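Local atomic coordinates of polyketide synthase associated protein 5 (Mycobacterium tuberculosis, PDB entry 1Q9J), a protein that probably catalyses the final step of dimycocerosate ester synthesis, transferring mycocerosyl groups from mycocerosic acid synthase onto phthiocerol, phthiodiolone and phenolphthiocerol. Residues Phe17-Phe23 / Arg97-Ser101. Residues are numbered along the deposited sequence; the frame is centred on the assembly and turned at random.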
loop_
_atom_site.group_PDB
_atom_site.type_symbol
_atom_site.label_atom_id
_atom_site.label_comp_id
_atom_site.label_asym_id
_atom_site.label_seq_id
_atom_site.Cartn_x
_atom_site.Cartn_y
_atom_site.Cartn_z
ATOM N N PHE A 17 7.615 -4.962 -9.060
ATOM C CA PHE A 17 6.654 -4.018 -9.620
ATOM C C PHE A 17 6.816 -3.770 -11.121
ATOM O O PHE A 17 5.862 -3.365 -11.794
ATOM C CB PHE A 17 6.715 -2.705 -8.843
ATOM C CG PHE A 17 6.812 -2.893 -7.355
ATOM C CD1 PHE A 17 8.016 -2.668 -6.690
ATOM C CD2 PHE A 17 5.712 -3.337 -6.621
ATOM C CE1 PHE A 17 8.119 -2.886 -5.320
ATOM C CE2 PHE A 17 5.808 -3.557 -5.251
ATOM C CZ PHE A 17 7.011 -3.331 -4.597
ATOM N N ALA A 18 8.018 -3.985 -11.645
ATOM C CA ALA A 18 8.219 -3.818 -13.082
ATOM C C ALA A 18 7.780 -5.122 -13.775
ATOM O O ALA A 18 7.108 -5.098 -14.811
ATOM C CB ALA A 18 9.676 -3.510 -13.396
ATOM N N GLN A 19 8.138 -6.256 -13.183
ATOM C CA GLN A 19 7.767 -7.549 -13.737
ATOM C C GLN A 19 6.245 -7.755 -13.838
ATOM O O GLN A 19 5.790 -8.557 -14.645
ATOM C CB GLN A 19 8.397 -8.684 -12.917
ATOM C CG GLN A 19 8.065 -10.072 -13.463
ATOM C CD GLN A 19 8.832 -11.198 -12.770
ATOM O OE1 GLN A 19 8.876 -11.278 -11.534
ATOM N NE2 GLN A 19 9.415 -12.092 -13.570
ATOM N N TYR A 20 5.465 -7.050 -13.021
ATOM C CA TYR A 20 4.006 -7.156 -13.076
ATOM C C TYR A 20 3.392 -5.794 -13.359
ATOM O O TYR A 20 2.242 -5.544 -12.996
ATOM C CB TYR A 20 3.413 -7.674 -11.756
ATOM C CG TYR A 20 3.743 -9.117 -11.462
ATOM C CD1 TYR A 20 5.050 -9.504 -11.177
ATOM C CD2 TYR A 20 2.760 -10.100 -11.514
ATOM C CE1 TYR A 20 5.377 -10.832 -10.958
ATOM C CE2 TYR A 20 3.068 -11.437 -11.297
ATOM C CZ TYR A 20 4.388 -11.795 -11.021
ATOM O OH TYR A 20 4.731 -13.111 -10.827
ATOM N N GLU A 21 4.153 -4.918 -14.011
ATOM C CA GLU A 21 3.683 -3.575 -14.330
ATOM C C GLU A 21 2.781 -3.034 -13.220
ATOM O O GLU A 21 1.680 -2.553 -13.494
ATOM C CB GLU A 21 2.910 -3.587 -15.652
ATOM C CG GLU A 21 3.765 -3.672 -16.925
ATOM C CD GLU A 21 3.540 -2.481 -17.881
ATOM O OE1 GLU A 21 4.130 -2.494 -18.989
ATOM O OE2 GLU A 21 2.789 -1.533 -17.525
ATOM N N VAL A 22 3.236 -3.090 -11.970
ATOM C CA VAL A 22 2.399 -2.627 -10.863
ATOM C C VAL A 22 2.312 -1.100 -10.715
ATOM O O VAL A 22 3.322 -0.413 -10.629
ATOM C CB VAL A 22 2.874 -3.250 -9.501
ATOM C CG1 VAL A 22 1.963 -2.787 -8.371
ATOM C CG2 VAL A 22 2.877 -4.765 -9.582
ATOM N N PHE A 23 1.086 -0.595 -10.687
ATOM C CA PHE A 23 0.812 0.820 -10.502
ATOM C C PHE A 23 -0.163 0.893 -9.328
ATOM O O PHE A 23 -1.009 0.006 -9.140
ATOM C CB PHE A 23 0.096 1.444 -11.700
ATOM C CG PHE A 23 0.997 1.871 -12.825
ATOM C CD1 PHE A 23 1.593 0.926 -13.665
ATOM C CD2 PHE A 23 1.171 3.224 -13.109
ATOM C CE1 PHE A 23 2.332 1.324 -14.769
ATOM C CE2 PHE A 23 1.919 3.621 -14.220
ATOM C CZ PHE A 23 2.498 2.670 -15.054
ATOM N N ARG A 97 -4.337 4.619 -20.486
ATOM C CA ARG A 97 -3.420 3.510 -20.663
ATOM C C ARG A 97 -2.120 3.731 -19.900
ATOM O O ARG A 97 -1.279 4.543 -20.296
ATOM C CB ARG A 97 -3.123 3.340 -22.154
ATOM C CG ARG A 97 -2.041 2.339 -22.474
ATOM C CD ARG A 97 -1.164 2.853 -23.599
ATOM N NE ARG A 97 -0.077 1.922 -23.893
ATOM C CZ ARG A 97 0.935 2.184 -24.716
ATOM N NH1 ARG A 97 1.004 3.357 -25.333
ATOM N NH2 ARG A 97 1.876 1.271 -24.925
ATOM N N LEU A 98 -1.966 2.998 -18.802
ATOM C CA LEU A 98 -0.772 3.094 -17.974
ATOM C C LEU A 98 0.294 2.237 -18.618
ATOM O O LEU A 98 0.041 1.082 -18.944
ATOM C CB LEU A 98 -1.051 2.571 -16.568
ATOM C CG LEU A 98 -2.225 3.215 -15.853
ATOM C CD1 LEU A 98 -2.575 2.366 -14.671
ATOM C CD2 LEU A 98 -1.912 4.643 -15.448
ATOM N N ASP A 99 1.486 2.794 -18.791
ATOM C CA ASP A 99 2.565 2.044 -19.411
ATOM C C ASP A 99 3.925 2.389 -18.812
ATOM O O ASP A 99 4.372 3.529 -18.910
ATOM C CB ASP A 99 2.584 2.335 -20.910
ATOM C CG ASP A 99 3.626 1.524 -21.645
ATOM O OD1 ASP A 99 3.822 1.754 -22.854
ATOM O OD2 ASP A 99 4.247 0.646 -21.018
ATOM N N GLN A 100 4.570 1.398 -18.199
ATOM C CA GLN A 100 5.889 1.570 -17.590
ATOM C C GLN A 100 6.898 2.224 -18.515
ATOM O O GLN A 100 7.586 3.170 -18.133
ATOM C CB GLN A 100 6.488 0.230 -17.201
ATOM C CG GLN A 100 5.725 -0.545 -16.188
ATOM C CD GLN A 100 6.430 -1.848 -15.852
ATOM O OE1 GLN A 100 6.178 -2.451 -14.814
ATOM N NE2 GLN A 100 7.319 -2.290 -16.741
ATOM N N SER A 101 7.004 1.677 -19.724
ATOM C CA SER A 101 7.943 2.157 -20.734
ATOM C C SER A 101 7.713 3.609 -21.099
ATOM O O SER A 101 8.586 4.246 -21.680
ATOM C CB SER A 101 7.827 1.303 -21.985
ATOM O OG SER A 101 6.484 1.263 -22.414
#
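Glu21 turns CG away from its own carbonyl carbon (chi1 -76°), and a bend at chi2 brings its carboxylate to Gln100. The Gln100 chain runs extended beyond CG (chi2 -179°) and carries its amide to the end of helix 12-19. Carboxylate and amide planes are nearly parallel, 5° apart, and stack. Glu21 CG lies 3.4 Å from Gln100 CD. Glu21 OE2 also accepts a weak but fairly straight hydrogen bond from Gln100 N, at 3.5 Å. The helix ends in a Schellman motif with Glu21 at C-prime. Val22 N bonds to Phe17 O, and Glu21 N to Ala18 O. The amide of Gln100 sits beside these carbonyls, but it is probably modelled turned over. Leu98 CB lies over one face of the Phe23 ring in a CH-pi contact, 3.9 Å from its centroid. His123 meets that ring edge-to-face, and Phe17 stacks on His124, the probable proton acceptor. The contact joins the loop before strand 105-110 to a helix end beside the probable active site. Glu21 OE1 lies 3.7 Å from Asp99 OD2, a like-charge approach that may raise the proton affinity of either carboxylate; a poorly ordered Arg97, near Asp99 by charge alone, may partly offset it.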